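Local coordinates for protein acid phosphatase (Mycobacterium tuberculosis, PDB 2A6P) that hydrolyses a broad range of phosphate monoesters, among them fructose 1,6-bisphosphate in gluconeogenesis, through a histidine phosphatase fold, and works as a homodimer, at residues R9-E20 and M176-F186; G86-G94 and L148-S156. One frame throughout, in Å; residues are numbered along the deposited sequence.

Contact 1 (R9-E20 and M176-F186); sequences RNHRLLLLRHGE and MPTASIGICGF. With SO4 (sulfate ion), chain C.
All four Arg17 torsions lie close to 180° (chi1 178°), and the extended chain carries the guanidinium over the turn 177-180 to Met176 and Thr178. Arg17 NH1 donates 2.8 Å to Met176 O, in the carbonyl plane and on a lone pair, although that oxygen is tilted from the guanidinium plane. Thr178 CG2 sits over the centre of one guanidinium face, 3.6 Å from Arg17 CZ, while the sulfate lies at the edge. Sulfate O1 accepts from Arg17 NH2, whose position is less certain. The ring of His18 is held by its own loop: His18 ND1 gives a 2.6 Å bond to Gly19 O in the ring plane, which leaves NE2 turned to sulfate O3 in a weak bond. Away from the sulfate, strands 13-17 and 180-186 pair antiparallel. Leu13 with Cys184 and Leu15 with Gly182 are the hydrogen-bonded pairs, and Arg17 N continues the ladder to Ser180 O at 3.1 Å. On one face Leu14 CD2 lies alongside Ile183 CG2, 4.0 Å away, and Leu16 CD1 meets Ile181 CG1. Central strand 13-17 leads through Arg17 into the loop residues His18, the inferred phosphohistidine intermediate, and Gly19: the Arg-His-Gly signature of the histidine phosphatase superfamily.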
loop_
_atom_site.group_PDB
_atom_site.type_symbol
_atom_site.label_atom_id
_atom_site.label_comp_id
_atom_site.label_asym_id
_atom_site.label_seq_id
_atom_site.Cartn_x
_atom_site.Cartn_y
_atom_site.Cartn_z
ATOM N N ARG A 9 -0.897 5.229 18.228
ATOM C CA ARG A 9 -1.624 6.518 18.377
ATOM C C ARG A 9 -3.005 6.337 17.796
ATOM O O ARG A 9 -3.314 5.305 17.195
ATOM C CB ARG A 9 -0.919 7.648 17.621
ATOM C CG ARG A 9 -0.771 8.922 18.442
ATOM C CD ARG A 9 -2.079 9.296 19.138
ATOM N NE ARG A 9 -1.842 10.207 20.250
ATOM C CZ ARG A 9 -1.621 9.829 21.511
ATOM N NH1 ARG A 9 -1.618 8.541 21.840
ATOM N NH2 ARG A 9 -1.368 10.746 22.441
ATOM N N ASN A 10 -3.820 7.366 17.958
ATOM C CA ASN A 10 -5.184 7.369 17.474
ATOM C C ASN A 10 -5.296 8.224 16.210
ATOM O O ASN A 10 -6.404 8.472 15.729
ATOM C CB ASN A 10 -6.090 7.927 18.575
ATOM C CG ASN A 10 -5.839 7.269 19.921
ATOM O OD1 ASN A 10 -5.984 7.896 20.979
ATOM N ND2 ASN A 10 -5.464 5.995 19.888
ATOM N N HIS A 11 -4.157 8.674 15.676
ATOM C CA HIS A 11 -4.164 9.499 14.463
ATOM C C HIS A 11 -3.408 8.919 13.268
ATOM O O HIS A 11 -2.721 7.900 13.390
ATOM C CB HIS A 11 -3.660 10.910 14.770
ATOM C CG HIS A 11 -4.621 11.712 15.587
ATOM N ND1 HIS A 11 -4.554 11.778 16.963
ATOM C CD2 HIS A 11 -5.744 12.381 15.231
ATOM C CE1 HIS A 11 -5.597 12.448 17.419
ATOM N NE2 HIS A 11 -6.335 12.823 16.390
ATOM N N ARG A 12 -3.541 9.584 12.117
ATOM C CA ARG A 12 -2.924 9.126 10.872
ATOM C C ARG A 12 -2.112 10.167 10.104
ATOM O O ARG A 12 -2.334 11.369 10.226
ATOM C CB ARG A 12 -4.004 8.608 9.917
ATOM C CG ARG A 12 -4.832 7.449 10.409
ATOM C CD ARG A 12 -6.097 7.314 9.565
ATOM N NE ARG A 12 -6.928 8.515 9.663
ATOM C CZ ARG A 12 -8.073 8.709 9.010
ATOM N NH1 ARG A 12 -8.551 7.774 8.192
ATOM N NH2 ARG A 12 -8.742 9.846 9.178
ATOM N N LEU A 13 -1.184 9.678 9.286
ATOM C CA LEU A 13 -0.357 10.535 8.435
ATOM C C LEU A 13 -0.790 10.251 6.993
ATOM O O LEU A 13 -0.625 9.131 6.506
ATOM C CB LEU A 13 1.133 10.197 8.601
ATOM C CG LEU A 13 2.095 10.746 7.533
ATOM C CD1 LEU A 13 2.039 12.272 7.497
ATOM C CD2 LEU A 13 3.502 10.271 7.819
ATOM N N LEU A 14 -1.374 11.234 6.321
ATOM C CA LEU A 14 -1.791 11.007 4.942
ATOM C C LEU A 14 -0.829 11.745 4.030
ATOM O O LEU A 14 -0.289 12.786 4.402
ATOM C CB LEU A 14 -3.210 11.525 4.674
ATOM C CG LEU A 14 -4.382 11.496 5.668
ATOM C CD1 LEU A 14 -5.639 11.146 4.885
ATOM C CD2 LEU A 14 -4.168 10.508 6.785
ATOM N N LEU A 15 -0.599 11.196 2.844
ATOM C CA LEU A 15 0.277 11.835 1.874
ATOM C C LEU A 15 -0.474 11.940 0.562
ATOM O O LEU A 15 -1.130 10.992 0.144
ATOM C CB LEU A 15 1.559 11.029 1.660
ATOM C CG LEU A 15 2.419 10.836 2.906
ATOM C CD1 LEU A 15 1.937 9.618 3.697
ATOM C CD2 LEU A 15 3.849 10.651 2.476
ATOM N N LEU A 16 -0.380 13.098 -0.081
ATOM C CA LEU A 16 -1.049 13.320 -1.359
ATOM C C LEU A 16 -0.045 13.791 -2.407
ATOM O O LEU A 16 0.637 14.810 -2.201
ATOM C CB LEU A 16 -2.141 14.388 -1.210
ATOM C CG LEU A 16 -2.756 14.880 -2.536
ATOM C CD1 LEU A 16 -3.511 13.729 -3.206
ATOM C CD2 LEU A 16 -3.690 16.067 -2.308
ATOM N N ARG A 17 0.060 13.058 -3.516
ATOM C CA ARG A 17 0.967 13.468 -4.586
ATOM C C ARG A 17 0.216 14.493 -5.440
ATOM O O ARG A 17 -0.994 14.382 -5.619
ATOM C CB ARG A 17 1.371 12.281 -5.482
ATOM C CG ARG A 17 2.296 12.706 -6.641
ATOM C CD ARG A 17 2.714 11.541 -7.521
ATOM N NE ARG A 17 3.624 11.959 -8.593
ATOM C CZ ARG A 17 3.955 11.193 -9.632
ATOM N NH1 ARG A 17 3.454 9.971 -9.743
ATOM N NH2 ARG A 17 4.762 11.652 -10.576
ATOM N N HIS A 18 0.925 15.487 -5.960
ATOM C CA HIS A 18 0.290 16.491 -6.799
ATOM C C HIS A 18 -0.224 15.865 -8.108
ATOM O O HIS A 18 0.148 14.746 -8.477
ATOM C CB HIS A 18 1.285 17.605 -7.116
ATOM C CG HIS A 18 2.481 17.148 -7.884
ATOM N ND1 HIS A 18 2.417 16.782 -9.212
ATOM C CD2 HIS A 18 3.774 16.996 -7.513
ATOM C CE1 HIS A 18 3.622 16.424 -9.625
ATOM N NE2 HIS A 18 4.463 16.547 -8.613
ATOM N N GLY A 19 -1.073 16.606 -8.810
ATOM C CA GLY A 19 -1.632 16.124 -10.054
ATOM C C GLY A 19 -0.617 16.054 -11.175
ATOM O O GLY A 19 0.562 16.417 -11.014
ATOM N N GLU A 20 -1.103 15.581 -12.319
ATOM C CA GLU A 20 -0.325 15.412 -13.542
ATOM C C GLU A 20 0.207 16.715 -14.164
ATOM O O GLU A 20 -0.428 17.769 -14.074
ATOM C CB GLU A 20 -1.200 14.668 -14.561
ATOM C CG GLU A 20 -0.694 14.688 -15.990
ATOM C CD GLU A 20 -1.736 14.170 -16.980
ATOM O OE1 GLU A 20 -2.038 12.948 -16.963
ATOM O OE2 GLU A 20 -2.263 14.993 -17.768
ATOM N N MET A 176 3.154 5.385 -6.296
ATOM C CA MET A 176 2.613 6.655 -5.830
ATOM C C MET A 176 2.294 7.455 -7.078
ATOM O O MET A 176 3.063 8.334 -7.466
ATOM C CB MET A 176 3.650 7.418 -4.997
ATOM C CG MET A 176 3.097 8.594 -4.165
ATOM S SD MET A 176 2.290 8.117 -2.570
ATOM C CE MET A 176 1.164 9.493 -2.345
ATOM N N PRO A 177 1.164 7.144 -7.745
ATOM C CA PRO A 177 0.789 7.877 -8.966
ATOM C C PRO A 177 0.309 9.297 -8.682
ATOM O O PRO A 177 0.066 9.659 -7.525
ATOM C CB PRO A 177 -0.291 6.985 -9.603
ATOM C CG PRO A 177 -0.906 6.277 -8.418
ATOM C CD PRO A 177 0.289 5.975 -7.523
ATOM N N THR A 178 0.189 10.102 -9.737
ATOM C CA THR A 178 -0.236 11.493 -9.594
ATOM C C THR A 178 -1.623 11.596 -8.989
ATOM O O THR A 178 -2.544 10.891 -9.387
ATOM C CB THR A 178 -0.252 12.221 -10.947
ATOM O OG1 THR A 178 -1.169 11.567 -11.827
ATOM C CG2 THR A 178 1.133 12.225 -11.571
ATOM N N ALA A 179 -1.764 12.497 -8.027
ATOM C CA ALA A 179 -3.033 12.719 -7.341
ATOM C C ALA A 179 -3.484 11.511 -6.536
ATOM O O ALA A 179 -4.678 11.338 -6.299
ATOM C CB ALA A 179 -4.120 13.112 -8.346
ATOM N N SER A 180 -2.539 10.675 -6.115
ATOM C CA SER A 180 -2.875 9.501 -5.313
ATOM C C SER A 180 -2.598 9.757 -3.823
ATOM O O SER A 180 -1.774 10.608 -3.459
ATOM C CB SER A 180 -2.080 8.285 -5.788
ATOM O OG SER A 180 -0.704 8.416 -5.488
ATOM N N ILE A 181 -3.290 9.008 -2.974
ATOM C CA ILE A 181 -3.173 9.129 -1.527
ATOM C C ILE A 181 -2.656 7.847 -0.855
ATOM O O ILE A 181 -3.074 6.738 -1.195
ATOM C CB ILE A 181 -4.559 9.492 -0.902
ATOM C CG1 ILE A 181 -5.056 10.836 -1.460
ATOM C CG2 ILE A 181 -4.472 9.520 0.628
ATOM C CD1 ILE A 181 -6.493 11.158 -1.069
ATOM N N GLY A 182 -1.725 8.023 0.081
ATOM C CA GLY A 182 -1.188 6.911 0.848
ATOM C C GLY A 182 -1.500 7.270 2.294
ATOM O O GLY A 182 -1.483 8.461 2.621
ATOM N N ILE A 183 -1.806 6.284 3.148
ATOM C CA ILE A 183 -2.142 6.557 4.552
ATOM C C ILE A 183 -1.345 5.691 5.526
ATOM O O ILE A 183 -1.347 4.467 5.433
ATOM C CB ILE A 183 -3.655 6.345 4.825
ATOM C CG1 ILE A 183 -4.481 7.279 3.932
ATOM C CG2 ILE A 183 -3.964 6.574 6.293
ATOM C CD1 ILE A 183 -5.948 7.156 4.109
ATOM N N CYS A 184 -0.661 6.340 6.461
ATOM C CA CYS A 184 0.159 5.640 7.452
ATOM C C CYS A 184 -0.475 5.694 8.837
ATOM O O CYS A 184 -0.983 6.732 9.249
ATOM C CB CYS A 184 1.550 6.262 7.523
ATOM S SG CYS A 184 2.495 6.159 6.029
ATOM N N GLY A 185 -0.438 4.572 9.548
ATOM C CA GLY A 185 -0.998 4.499 10.884
ATOM C C GLY A 185 -0.264 3.474 11.735
ATOM O O GLY A 185 0.952 3.322 11.606
ATOM N N PHE A 186 -0.999 2.779 12.608
ATOM C CA PHE A 186 -0.416 1.758 13.490
ATOM C C PHE A 186 -1.350 0.556 13.631
ATOM O O PHE A 186 -2.555 0.675 13.450
ATOM C CB PHE A 186 -0.199 2.285 14.920
ATOM C CG PHE A 186 0.677 3.499 15.025
ATOM C CD1 PHE A 186 0.224 4.745 14.600
ATOM C CD2 PHE A 186 1.951 3.402 15.594
ATOM C CE1 PHE A 186 1.025 5.888 14.744
ATOM C CE2 PHE A 186 2.756 4.531 15.740
ATOM C CZ PHE A 186 2.291 5.780 15.314
HETATM S S SO4 C . 6.415 15.099 -11.692
HETATM O O1 SO4 C . 5.283 14.119 -11.669
HETATM O O2 SO4 C . 5.937 16.321 -12.525
HETATM O O3 SO4 C . 6.632 15.580 -10.383
HETATM O O4 SO4 C . 7.420 14.464 -12.500
#

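Contact 2 (G86-G94 and L148-S156); sequences GLLAEWDYG and LFVSHGHFS. With GOL (glycerol), chain D.
One carboxylate oxygen, Glu90 OE1, faces two backbone N-H groups, that of Phe155 across the contact and that of Trp91 in its own segment. Phe155 N reaches the syn lone pair of Glu90 OE1 at 3.0 Å; Trp91 N comes to the anti side, at a modelled distance too short to be taken literally. Anti at chi1 (180°) and bent at chi2 (54°), the Glu90 chain delivers its carboxylate to the backbone N-H groups in the first turn of helix 153-163. OE2, less surely placed, faces His154 N and the glycerol. Glu90 CB lies over a face of the His152 ring, offset toward the rim, in a CH-pi contact 3.8 Å from the ring centroid. His154 ND1 donates weakly (angle 121°) to Tyr93 OH, 2.7 Å away, at the tyrosine ring edge. On the side toward the sheet, Ser151 OG donates 2.7 Å to Leu88 O, on a lone pair in the carbonyl plane. Leu88 CD2 stands over the centre of the Phe149 ring and also touches Phe155 CE2 at 3.7 Å. As in related enzymes, Glu90 is probably the proton donor/acceptor and His152, the helix N-cap, probably stabilises the transition state, placing this strand-to-helix junction in the histidine phosphatase active site.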
loop_
_atom_site.group_PDB
_atom_site.type_symbol
_atom_site.label_atom_id
_atom_site.label_comp_id
_atom_site.label_asym_id
_atom_site.label_seq_id
_atom_site.Cartn_x
_atom_site.Cartn_y
_atom_site.Cartn_z
ATOM N N GLY A 86 10.324 23.369 2.179
ATOM C CA GLY A 86 11.096 22.589 1.234
ATOM C C GLY A 86 11.355 21.203 1.786
ATOM O O GLY A 86 11.879 20.337 1.089
ATOM N N LEU A 87 11.001 20.987 3.048
ATOM C CA LEU A 87 11.196 19.674 3.656
ATOM C C LEU A 87 10.462 18.597 2.839
ATOM O O LEU A 87 10.889 17.436 2.782
ATOM C CB LEU A 87 10.666 19.667 5.095
ATOM C CG LEU A 87 10.850 18.332 5.822
ATOM C CD1 LEU A 87 12.345 18.078 5.980
ATOM C CD2 LEU A 87 10.149 18.352 7.185
ATOM N N LEU A 88 9.356 18.989 2.214
ATOM C CA LEU A 88 8.566 18.054 1.424
ATOM C C LEU A 88 8.878 18.127 -0.073
ATOM O O LEU A 88 8.163 17.533 -0.885
ATOM C CB LEU A 88 7.067 18.314 1.638
ATOM C CG LEU A 88 6.486 18.273 3.057
ATOM C CD1 LEU A 88 4.957 18.289 2.977
ATOM C CD2 LEU A 88 6.944 17.024 3.783
ATOM N N ALA A 89 9.936 18.850 -0.436
ATOM C CA ALA A 89 10.309 19.003 -1.840
ATOM C C ALA A 89 10.692 17.663 -2.468
ATOM O O ALA A 89 11.106 16.733 -1.772
ATOM C CB ALA A 89 11.465 19.999 -1.965
ATOM N N GLU A 90 10.540 17.547 -3.783
ATOM C CA GLU A 90 10.895 16.293 -4.436
ATOM C C GLU A 90 12.392 16.058 -4.340
ATOM O O GLU A 90 13.150 16.959 -3.986
ATOM C CB GLU A 90 10.480 16.308 -5.913
ATOM C CG GLU A 90 10.824 15.028 -6.677
ATOM C CD GLU A 90 10.267 13.773 -6.014
ATOM O OE1 GLU A 90 10.716 13.407 -4.903
ATOM O OE2 GLU A 90 9.365 13.154 -6.614
ATOM N N TRP A 91 12.804 14.834 -4.642
ATOM C CA TRP A 91 14.208 14.456 -4.634
ATOM C C TRP A 91 14.917 15.408 -5.597
ATOM O O TRP A 91 14.449 15.603 -6.708
ATOM C CB TRP A 91 14.346 13.018 -5.157
ATOM C CG TRP A 91 15.636 12.329 -4.833
ATOM C CD1 TRP A 91 16.900 12.798 -5.052
ATOM C CD2 TRP A 91 15.786 11.022 -4.247
ATOM N NE1 TRP A 91 17.825 11.870 -4.636
ATOM C CE2 TRP A 91 17.172 10.771 -4.139
ATOM C CE3 TRP A 91 14.882 10.041 -3.802
ATOM C CZ2 TRP A 91 17.682 9.575 -3.602
ATOM C CZ3 TRP A 91 15.390 8.846 -3.266
ATOM C CH2 TRP A 91 16.778 8.629 -3.172
ATOM N N ASP A 92 16.021 16.017 -5.170
ATOM C CA ASP A 92 16.789 16.914 -6.044
ATOM C C ASP A 92 17.502 16.041 -7.071
ATOM O O ASP A 92 18.437 15.322 -6.726
ATOM C CB ASP A 92 17.825 17.689 -5.239
ATOM C CG ASP A 92 18.694 18.581 -6.112
ATOM O OD1 ASP A 92 18.506 18.585 -7.351
ATOM O OD2 ASP A 92 19.567 19.273 -5.554
ATOM N N TYR A 93 17.073 16.103 -8.328
ATOM C CA TYR A 93 17.662 15.264 -9.369
ATOM C C TYR A 93 18.965 15.733 -9.987
ATOM O O TYR A 93 19.527 15.041 -10.831
ATOM C CB TYR A 93 16.635 15.013 -10.476
ATOM C CG TYR A 93 15.395 14.294 -9.977
ATOM C CD1 TYR A 93 14.165 14.950 -9.903
ATOM C CD2 TYR A 93 15.457 12.955 -9.572
ATOM C CE1 TYR A 93 13.019 14.295 -9.440
ATOM C CE2 TYR A 93 14.324 12.287 -9.104
ATOM C CZ TYR A 93 13.108 12.962 -9.040
ATOM O OH TYR A 93 11.997 12.298 -8.574
ATOM N N GLY A 94 19.454 16.892 -9.570
ATOM C CA GLY A 94 20.704 17.390 -10.120
ATOM C C GLY A 94 20.851 17.227 -11.627
ATOM O O GLY A 94 20.017 17.694 -12.397
ATOM N N LEU A 148 -1.387 15.831 7.133
ATOM C CA LEU A 148 -1.460 15.661 5.682
ATOM C C LEU A 148 -0.295 16.327 4.943
ATOM O O LEU A 148 -0.102 17.543 5.028
ATOM C CB LEU A 148 -2.788 16.212 5.138
ATOM C CG LEU A 148 -2.927 16.279 3.606
ATOM C CD1 LEU A 148 -2.769 14.905 3.002
ATOM C CD2 LEU A 148 -4.278 16.852 3.234
ATOM N N PHE A 149 0.481 15.521 4.226
ATOM C CA PHE A 149 1.601 16.035 3.452
ATOM C C PHE A 149 1.178 16.107 2.000
ATOM O O PHE A 149 0.705 15.106 1.447
ATOM C CB PHE A 149 2.818 15.093 3.504
ATOM C CG PHE A 149 3.569 15.077 4.817
ATOM C CD1 PHE A 149 3.330 16.026 5.809
ATOM C CD2 PHE A 149 4.568 14.126 5.029
ATOM C CE1 PHE A 149 4.084 16.028 7.002
ATOM C CE2 PHE A 149 5.324 14.118 6.207
ATOM C CZ PHE A 149 5.082 15.073 7.198
ATOM N N VAL A 150 1.334 17.272 1.374
ATOM C CA VAL A 150 1.036 17.399 -0.056
ATOM C C VAL A 150 2.452 17.494 -0.623
ATOM O O VAL A 150 3.132 18.507 -0.442
ATOM C CB VAL A 150 0.247 18.665 -0.359
ATOM C CG1 VAL A 150 -0.009 18.778 -1.879
ATOM C CG2 VAL A 150 -1.056 18.643 0.435
ATOM N N SER A 151 2.896 16.432 -1.294
ATOM C CA SER A 151 4.271 16.366 -1.777
ATOM C C SER A 151 4.456 15.722 -3.161
ATOM O O SER A 151 3.595 15.863 -4.033
ATOM C CB SER A 151 5.098 15.636 -0.693
ATOM O OG SER A 151 6.469 15.488 -1.016
ATOM N N HIS A 152 5.580 15.027 -3.355
ATOM C CA HIS A 152 5.888 14.389 -4.635
ATOM C C HIS A 152 6.026 12.860 -4.607
ATOM O O HIS A 152 6.050 12.244 -3.541
ATOM C CB HIS A 152 7.157 15.013 -5.225
ATOM C CG HIS A 152 7.082 16.501 -5.365
ATOM N ND1 HIS A 152 7.234 17.355 -4.292
ATOM C CD2 HIS A 152 6.839 17.287 -6.440
ATOM C CE1 HIS A 152 7.094 18.604 -4.702
ATOM N NE2 HIS A 152 6.852 18.591 -6.000
ATOM N N GLY A 153 6.131 12.267 -5.797
ATOM C CA GLY A 153 6.218 10.822 -5.933
ATOM C C GLY A 153 7.285 10.125 -5.125
ATOM O O GLY A 153 6.979 9.332 -4.216
ATOM N N HIS A 154 8.544 10.413 -5.446
ATOM C CA HIS A 154 9.645 9.778 -4.741
ATOM C C HIS A 154 9.733 10.168 -3.275
ATOM O O HIS A 154 9.874 9.288 -2.422
ATOM C CB HIS A 154 10.963 10.041 -5.480
ATOM C CG HIS A 154 11.059 9.329 -6.799
ATOM N ND1 HIS A 154 11.905 9.733 -7.811
ATOM C CD2 HIS A 154 10.412 8.237 -7.268
ATOM C CE1 HIS A 154 11.771 8.922 -8.845
ATOM N NE2 HIS A 154 10.872 8.006 -8.540
ATOM N N PHE A 155 9.618 11.454 -2.957
ATOM C CA PHE A 155 9.703 11.836 -1.551
ATOM C C PHE A 155 8.578 11.233 -0.706
ATOM O O PHE A 155 8.820 10.774 0.402
ATOM C CB PHE A 155 9.724 13.354 -1.357
ATOM C CG PHE A 155 10.039 13.758 0.068
ATOM C CD1 PHE A 155 11.293 13.493 0.614
ATOM C CD2 PHE A 155 9.054 14.310 0.896
ATOM C CE1 PHE A 155 11.561 13.766 1.973
ATOM C CE2 PHE A 155 9.317 14.585 2.255
ATOM C CZ PHE A 155 10.566 14.312 2.789
ATOM N N SER A 156 7.348 11.238 -1.219
ATOM C CA SER A 156 6.232 10.646 -0.478
ATOM C C SER A 156 6.557 9.178 -0.181
ATOM O O SER A 156 6.315 8.684 0.916
ATOM C CB SER A 156 4.933 10.737 -1.285
ATOM O OG SER A 156 4.489 12.080 -1.411
HETATM C C1 GOL D . 6.387 13.270 -8.928
HETATM O O1 GOL D . 6.041 13.808 -7.653
HETATM C C2 GOL D . 7.839 12.757 -9.020
HETATM O O2 GOL D . 7.988 11.664 -8.122
HETATM C C3 GOL D . 8.132 12.248 -10.437
HETATM O O3 GOL D . 9.478 11.788 -10.521
#

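The centres of the two contacts lie about 13 Å apart, and both reach one mixed sheet, where strand 13-17 stands between strands 147-151 and 180-187. Along the chain, residues 9-20 come first, then both segments of contact 2, and 176-186 last, so the pairing of contact 1 encloses contact 2 in sequence. Parallel strands 13-17 and 147-151 are joined by probable hydrogen bonds from Leu16 N to Phe149 O and from Phe149 N to Leu14 O. Beyond their ends the rings of His18 and His152 meet, with CD2 atoms 3.3 Å apart. This is consistent with a single phosphatase site, Glu90 lying beyond His152, its side chain about 6 Å from that of Arg17.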